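Local coordinates for protein beta-fructofuranosidase (Arabidopsis thaliana, PDB 2OXB) that hydrolyses terminal non-reducing beta-D-fructofuranoside residues of substrates such as sucrose and 1-kestose, serving the plant as a secreted, cell-wall invertase of glycosyl hydrolase family 32, at residues N1-T6 and L503-S508; E296-S299 and E305-W308. The protein carries 1 engineered substitution. One frame throughout, in Å; residues are numbered along the deposited sequence.

Both contacts lie on the same side of the chain's centre, their centres about 14 Å apart, where the N-terminal tail runs between the two domains. Contact 1 is a surface contact, its centre about 24 Å from that of the chain, in which tail 1-6 meets loop 503-508 of the C-terminal beta-sandwich through carbon atoms alone. Contact 2 is buried; it joins loop 296-299 of the beta-propeller to the end of helix 300-306, and its chemistry is ionic and polar, laid against an indole. In sequence, contact 2 is nested within the span that contact 1 closes. The two also touch, since Tyr4 and Arg5 of the tail pack on Trp308.

Contact 1 (N1-T6 and L503-S508); sequences NQPYRT and LAIGKS
Pro3 and Tyr4 approach the same branched side chain, Ile505, and both cross it at a slant instead of stacking along it. The proline is the broader partner. Its CB lies 3.8 Å from Ile505 CG2, while its CG is 3.9 Å from Ile505 CD1, so one edge of the pyrrolidine ring spans the two arms of the isoleucine. Tyr4 adds one ring atom, CE1, 3.8 Å from Ile505 CG2, and that methyl is touched by both the proline and the phenol ring. The torsion of Ile505 explains this: CG1 stands between the backbone N and the carbonyl carbon (chi1 41°), which turns CG2 to the position anti to that carbonyl carbon, where both tail residues reach it.

Behind Ile505 the chain reverses in a type II' beta turn from Ile505 to Ser508, closed by Ser508 N donating to Ile505 O at 2.9 Å; Gly506 supplies the positive phi of 56° that this turn needs. The polar end of Tyr4 is held by Pro501, whose carbonyl accepts from the hydroxyl, and the backbone O of Tyr4 is bonded to Ser482 OG.

The contact thus joins the N-terminal tail to a loop of the C-terminal beta-sandwich. With just 125 Å² buried and purely apolar atoms meeting, it is a small van der Waals patch without directional bonds of its own, the hydrogen bonds of Tyr4 to Pro501 and Ser482 lying beside it.

Contact 2 (E296-S299 and E305-W308); sequences ESSS and EKGW. With NAG (2-acetamido-2-deoxy-beta-D-glucopyranose), chain C.
The Glu296 carboxylate meets the Trp308 ring with the two planes 71° apart, OE1 lying 3.4 Å from Trp308 CZ3. This cluster belongs to the family 32 beta-propeller, where loop 296-299 meets the end of helix 300-306. The still shorter approach of OE2 to the ring is doubtful, which makes the place of OE2 less certain. One face of the indole carries Lys306 CD, 3.3 Å above the plane and offset toward the rim. Arg5 of the N-terminal tail forms a cation-pi contact from the other face.

Ser299 is the helix N-cap, and Gly307, with phi 78°, takes the chain out of the helix into strand 308-309, which lies parallel to strand 15-26.

Lys306 runs extended beyond CG, which carries NZ past the indole into the space between Glu296 and Ser298. Glu296 comes from the opposite direction, bent at chi2 (81°), and OE2 forms a salt bridge with Lys306 NZ at 2.8 Å, weak as a hydrogen bond. The carboxylate has other partners: Gly310 N donates to OE1, while Arg498 and Tyr500 of the C-terminal part of the chain reach OE2. Two cations beside it would be expected to favour its ionised form. With an alanine here, Lys306 and Arg498 would probably lose their shared counter-charge and the amide of Gly310 its acceptor.

The backbone O of Glu296 lies by the sugar, 3.2 Å from C6 of the N-acetylglucosamine, and Asn295 next to it is a glycosylation site, while the side chain of Glu296 turns to Lys306. Lys306 NZ donates a second bond, to Ser298 OG at 3.2 Å.

Contact 1 (N1-T6 and L503-S508)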
ATOM      1  N   ASN A   1      13.343 -23.437   9.305  1.00 36.21           N
ATOM      2  CA  ASN A   1      14.666 -22.797   9.535  1.00 35.13           C
ATOM      3  C   ASN A   1      14.489 -21.282   9.698  1.00 35.09           C
ATOM      4  O   ASN A   1      15.379 -20.585  10.195  1.00 34.32           O
ATOM      5  CB  ASN A   1      15.591 -23.086   8.354  1.00 35.79           C
ATOM      6  CG  ASN A   1      17.056 -22.860   8.691  1.00 36.93           C
ATOM      7  OD1 ASN A   1      17.399 -21.930   9.421  1.00 36.76           O
ATOM      8  ND2 ASN A   1      17.932 -23.704   8.144  1.00 37.74           N
ATOM      9  N   GLN A   2      13.334 -20.780   9.270  1.00 33.56           N
ATOM     10  CA  GLN A   2      13.030 -19.365   9.374  1.00 33.09           C
ATOM     11  C   GLN A   2      11.520 -19.123   9.491  1.00 31.52           C
ATOM     12  O   GLN A   2      10.764 -19.286   8.532  1.00 30.99           O
ATOM     13  CB  GLN A   2      13.628 -18.614   8.178  1.00 34.87           C
ATOM     14  CG  GLN A   2      13.372 -19.252   6.828  1.00 37.36           C
ATOM     15  CD  GLN A   2      14.600 -19.209   5.929  1.00 39.03           C
ATOM     16  OE1 GLN A   2      15.234 -18.164   5.775  1.00 39.23           O
ATOM     17  NE2 GLN A   2      14.937 -20.348   5.330  1.00 38.34           N
ATOM     18  N   PRO A   3      11.065 -18.741  10.695  1.00 30.07           N
ATOM     19  CA  PRO A   3       9.652 -18.470  11.000  1.00 29.07           C
ATOM     20  C   PRO A   3       9.205 -17.042  10.745  1.00 27.84           C
ATOM     21  O   PRO A   3       8.199 -16.589  11.290  1.00 26.57           O
ATOM     22  CB  PRO A   3       9.551 -18.833  12.474  1.00 28.10           C
ATOM     23  CG  PRO A   3      10.864 -18.336  12.999  1.00 29.35           C
ATOM     24  CD  PRO A   3      11.875 -18.746  11.927  1.00 28.25           C
ATOM     25  N   TYR A   4       9.946 -16.316   9.925  1.00 28.02           N
ATOM     26  CA  TYR A   4       9.554 -14.944   9.675  1.00 28.48           C
ATOM     27  C   TYR A   4       9.000 -14.728   8.278  1.00 28.54           C
ATOM     28  O   TYR A   4       8.535 -13.643   7.947  1.00 27.88           O
ATOM     29  CB  TYR A   4      10.733 -14.015   9.952  1.00 27.71           C
ATOM     30  CG  TYR A   4      11.119 -13.984  11.420  1.00 26.26           C
ATOM     31  CD1 TYR A   4      10.188 -14.306  12.417  1.00 25.21           C
ATOM     32  CD2 TYR A   4      12.394 -13.598  11.814  1.00 25.33           C
ATOM     33  CE1 TYR A   4      10.523 -14.244  13.771  1.00 24.54           C
ATOM     34  CE2 TYR A   4      12.736 -13.531  13.166  1.00 25.67           C
ATOM     35  CZ  TYR A   4      11.793 -13.855  14.136  1.00 25.19           C
ATOM     36  OH  TYR A   4      12.137 -13.787  15.465  1.00 24.85           O
ATOM     37  N   ARG A   5       9.031 -15.779   7.468  1.00 27.72           N
ATOM     38  CA  ARG A   5       8.516 -15.704   6.116  1.00 27.22           C
ATOM     39  C   ARG A   5       6.990 -15.788   6.142  1.00 27.70           C
ATOM     40  O   ARG A   5       6.426 -16.374   7.053  1.00 29.53           O
ATOM     41  CB  ARG A   5       9.111 -16.837   5.283  1.00 23.73           C
ATOM     42  CG  ARG A   5      10.629 -16.839   5.296  1.00 21.07           C
ATOM     43  CD  ARG A   5      11.208 -17.647   4.152  1.00 18.59           C
ATOM     44  NE  ARG A   5      10.709 -17.171   2.860  1.00 16.02           N
ATOM     45  CZ  ARG A   5      11.058 -17.685   1.684  1.00 15.45           C
ATOM     46  NH1 ARG A   5      11.918 -18.697   1.618  1.00 14.88           N
ATOM     47  NH2 ARG A   5      10.535 -17.198   0.568  1.00 15.02           N
ATOM     48  N   THR A   6       6.322 -15.190   5.157  1.00 28.16           N
ATOM     49  CA  THR A   6       4.863 -15.225   5.110  1.00 29.94           C
ATOM     50  C   THR A   6       4.361 -16.475   4.400  1.00 31.35           C
ATOM     51  O   THR A   6       5.018 -17.002   3.496  1.00 32.84           O
ATOM     52  CB  THR A   6       4.280 -14.006   4.380  1.00 28.17           C
ATOM     53  OG1 THR A   6       4.615 -14.074   2.992  1.00 26.89           O
ATOM     54  CG2 THR A   6       4.842 -12.725   4.964  1.00 30.64           C
ATOM     55  N   LEU A 503       9.637 -15.539  20.656  1.00 31.46           N
ATOM     56  CA  LEU A 503       8.786 -16.523  21.331  1.00 32.29           C
ATOM     57  C   LEU A 503       7.467 -16.728  20.597  1.00 33.58           C
ATOM     58  O   LEU A 503       6.882 -17.805  20.642  1.00 33.85           O
ATOM     59  CB  LEU A 503       8.479 -16.084  22.766  1.00 30.21           C
ATOM     60  CG  LEU A 503       9.594 -16.254  23.797  1.00 31.27           C
ATOM     61  CD1 LEU A 503       9.399 -15.257  24.925  1.00 31.60           C
ATOM     62  CD2 LEU A 503       9.617 -17.681  24.312  1.00 29.39           C
ATOM     63  N   ALA A 504       6.994 -15.684  19.925  1.00 35.54           N
ATOM     64  CA  ALA A 504       5.733 -15.758  19.193  1.00 36.02           C
ATOM     65  C   ALA A 504       5.941 -16.226  17.748  1.00 37.71           C
ATOM     66  O   ALA A 504       5.961 -15.416  16.811  1.00 37.53           O
ATOM     67  CB  ALA A 504       5.048 -14.405  19.216  1.00 34.32           C
ATOM     68  N   ILE A 505       6.086 -17.541  17.579  1.00 37.97           N
ATOM     69  CA  ILE A 505       6.297 -18.132  16.263  1.00 37.43           C
ATOM     70  C   ILE A 505       5.723 -19.549  16.119  1.00 37.75           C
ATOM     71  O   ILE A 505       5.632 -20.304  17.087  1.00 35.95           O
ATOM     72  CB  ILE A 505       7.809 -18.140  15.902  1.00 36.09           C
ATOM     73  CG1 ILE A 505       8.648 -18.531  17.121  1.00 34.05           C
ATOM     74  CG2 ILE A 505       8.227 -16.766  15.399  1.00 37.75           C
ATOM     75  CD1 ILE A 505      10.127 -18.683  16.835  1.00 32.35           C
ATOM     76  N   GLY A 506       5.325 -19.885  14.893  1.00 38.39           N
ATOM     77  CA  GLY A 506       4.766 -21.194  14.603  1.00 39.25           C
ATOM     78  C   GLY A 506       3.561 -21.566  15.449  1.00 39.06           C
ATOM     79  O   GLY A 506       2.589 -20.811  15.536  1.00 38.28           O
ATOM     80  N   LYS A 507       3.631 -22.742  16.067  1.00 39.63           N
ATOM     81  CA  LYS A 507       2.561 -23.236  16.920  1.00 41.64           C
ATOM     82  C   LYS A 507       2.632 -22.598  18.314  1.00 42.92           C
ATOM     83  O   LYS A 507       1.828 -22.921  19.195  1.00 43.55           O
ATOM     84  CB  LYS A 507       2.623 -24.773  17.031  1.00 40.47           C
ATOM     85  CG  LYS A 507       3.809 -25.346  17.835  1.00 41.58           C
ATOM     86  CD  LYS A 507       3.946 -26.873  17.635  1.00 40.77           C
ATOM     87  CE  LYS A 507       4.647 -27.575  18.810  1.00 39.42           C
ATOM     88  NZ  LYS A 507       6.076 -27.203  19.009  1.00 37.98           N
ATOM     89  N   SER A 508       3.590 -21.695  18.515  1.00 42.32           N
ATOM     90  CA  SER A 508       3.721 -21.024  19.806  1.00 42.39           C
ATOM     91  C   SER A 508       3.269 -19.572  19.686  1.00 41.67           C
ATOM     92  O   SER A 508       3.993 -18.655  20.049  1.00 44.89           O
ATOM     93  CB  SER A 508       5.172 -21.095  20.330  1.00 42.40           C
ATOM     94  OG  SER A 508       6.075 -20.339  19.541  1.00 41.97           O
TER

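Contact 2 (E296-S299 and E305-W308)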
ATOM      1  N   GLU A 296      11.366  -3.793   5.198  1.00 27.38           N
ATOM      2  CA  GLU A 296      11.710  -4.890   6.074  1.00 26.93           C
ATOM      3  C   GLU A 296      12.133  -4.217   7.386  1.00 27.52           C
ATOM      4  O   GLU A 296      13.174  -3.566   7.417  1.00 27.92           O
ATOM      5  CB  GLU A 296      12.896  -5.632   5.487  1.00 25.61           C
ATOM      6  CG  GLU A 296      13.121  -6.993   6.073  1.00 23.40           C
ATOM      7  CD  GLU A 296      12.214  -8.028   5.450  1.00 21.56           C
ATOM      8  OE1 GLU A 296      12.253  -8.136   4.211  1.00 14.87           O
ATOM      9  OE2 GLU A 296      11.478  -8.718   6.194  1.00 20.95           O
ATOM     10  N   SER A 297      11.341  -4.360   8.453  1.00 27.08           N
ATOM     11  CA  SER A 297      11.655  -3.735   9.747  1.00 26.32           C
ATOM     12  C   SER A 297      12.814  -4.375  10.518  1.00 25.30           C
ATOM     13  O   SER A 297      13.125  -3.958  11.633  1.00 22.86           O
ATOM     14  CB  SER A 297      10.414  -3.717  10.657  1.00 27.92           C
ATOM     15  OG  SER A 297       9.483  -2.711  10.286  1.00 28.88           O
ATOM     16  N   SER A 298      13.445  -5.389   9.935  1.00 25.65           N
ATOM     17  CA  SER A 298      14.567  -6.062  10.586  1.00 23.86           C
ATOM     18  C   SER A 298      15.866  -5.458  10.096  1.00 23.61           C
ATOM     19  O   SER A 298      15.955  -4.982   8.966  1.00 24.90           O
ATOM     20  CB  SER A 298      14.571  -7.551  10.257  1.00 21.94           C
ATOM     21  OG  SER A 298      15.047  -7.760   8.941  1.00 25.32           O
ATOM     22  N   SER A 299      16.881  -5.486  10.945  1.00 24.14           N
ATOM     23  CA  SER A 299      18.172  -4.941  10.576  1.00 23.15           C
ATOM     24  C   SER A 299      18.709  -5.687   9.358  1.00 22.66           C
ATOM     25  O   SER A 299      18.432  -6.865   9.171  1.00 20.60           O
ATOM     26  CB  SER A 299      19.149  -5.080  11.744  1.00 22.70           C
ATOM     27  OG  SER A 299      19.570  -6.426  11.883  1.00 20.94           O
ATOM     28  N   GLU A 305      21.335 -12.564   6.828  1.00 32.76           N
ATOM     29  CA  GLU A 305      21.332 -13.860   7.473  1.00 34.15           C
ATOM     30  C   GLU A 305      20.145 -14.711   7.047  1.00 33.38           C
ATOM     31  O   GLU A 305      20.299 -15.900   6.769  1.00 34.24           O
ATOM     32  CB  GLU A 305      21.344 -13.700   8.988  1.00 36.15           C
ATOM     33  CG  GLU A 305      21.680 -14.989   9.723  1.00 40.49           C
ATOM     34  CD  GLU A 305      21.950 -14.763  11.196  1.00 44.24           C
ATOM     35  OE1 GLU A 305      20.998 -14.392  11.939  1.00 45.05           O
ATOM     36  OE2 GLU A 305      23.122 -14.952  11.607  1.00 45.17           O
ATOM     37  N   LYS A 306      18.963 -14.110   6.981  1.00 31.65           N
ATOM     38  CA  LYS A 306      17.776 -14.864   6.582  1.00 31.50           C
ATOM     39  C   LYS A 306      17.711 -15.106   5.068  1.00 30.65           C
ATOM     40  O   LYS A 306      16.875 -15.877   4.584  1.00 29.48           O
ATOM     41  CB  LYS A 306      16.501 -14.155   7.067  1.00 31.41           C
ATOM     42  CG  LYS A 306      16.291 -12.744   6.532  1.00 29.20           C
ATOM     43  CD  LYS A 306      15.029 -12.176   7.124  1.00 27.26           C
ATOM     44  CE  LYS A 306      14.822 -10.743   6.729  1.00 29.16           C
ATOM     45  NZ  LYS A 306      13.607 -10.182   7.385  1.00 28.80           N
ATOM     46  N   GLY A 307      18.594 -14.443   4.328  1.00 29.25           N
ATOM     47  CA  GLY A 307      18.631 -14.613   2.889  1.00 27.54           C
ATOM     48  C   GLY A 307      17.561 -13.874   2.109  1.00 25.45           C
ATOM     49  O   GLY A 307      17.539 -13.948   0.882  1.00 26.11           O
ATOM     50  N   TRP A 308      16.678 -13.157   2.791  1.00 23.36           N
ATOM     51  CA  TRP A 308      15.628 -12.439   2.079  1.00 22.55           C
ATOM     52  C   TRP A 308      15.228 -11.074   2.674  1.00 21.73           C
ATOM     53  O   TRP A 308      15.438 -10.784   3.860  1.00 22.18           O
ATOM     54  CB  TRP A 308      14.384 -13.329   1.953  1.00 21.52           C
ATOM     55  CG  TRP A 308      13.825 -13.791   3.260  1.00 20.39           C
ATOM     56  CD1 TRP A 308      14.081 -14.972   3.899  1.00 20.77           C
ATOM     57  CD2 TRP A 308      12.964 -13.051   4.123  1.00 19.47           C
ATOM     58  NE1 TRP A 308      13.432 -15.012   5.116  1.00 17.74           N
ATOM     59  CE2 TRP A 308      12.736 -13.845   5.278  1.00 19.69           C
ATOM     60  CE3 TRP A 308      12.363 -11.792   4.040  1.00 20.43           C
ATOM     61  CZ2 TRP A 308      11.932 -13.421   6.337  1.00 20.18           C
ATOM     62  CZ3 TRP A 308      11.559 -11.365   5.100  1.00 23.28           C
ATOM     63  CH2 TRP A 308      11.352 -12.182   6.233  1.00 21.83           C
TER
HETATM   64  C1  NAG C 660      12.834   1.140   5.480  1.00 40.16           C
HETATM   65  C2  NAG C 660      12.242   2.062   6.558  1.00 41.29           C
HETATM   66  C3  NAG C 660      13.174   2.220   7.775  1.00 42.27           C
HETATM   67  C4  NAG C 660      13.811   0.905   8.232  1.00 42.56           C
HETATM   68  C5  NAG C 660      14.417   0.246   6.995  1.00 43.79           C
HETATM   69  C6  NAG C 660      15.206  -1.039   7.212  1.00 44.53           C
HETATM   70  C7  NAG C 660      12.783   4.400   6.276  1.00 45.38           C
HETATM   71  C8  NAG C 660      13.959   4.684   5.347  1.00 45.81           C
HETATM   72  N2  NAG C 660      11.989   3.371   5.985  1.00 42.86           N
HETATM   73  O3  NAG C 660      12.464   2.807   8.857  1.00 40.76           O
HETATM   74  O4  NAG C 660      14.822   1.184   9.186  1.00 45.09           O
HETATM   75  O5  NAG C 660      13.374  -0.043   6.060  1.00 41.31           O
HETATM   76  O6  NAG C 660      15.834  -1.452   6.002  1.00 43.87           O
HETATM   77  O7  NAG C 660      12.605   5.116   7.260  1.00 46.90           O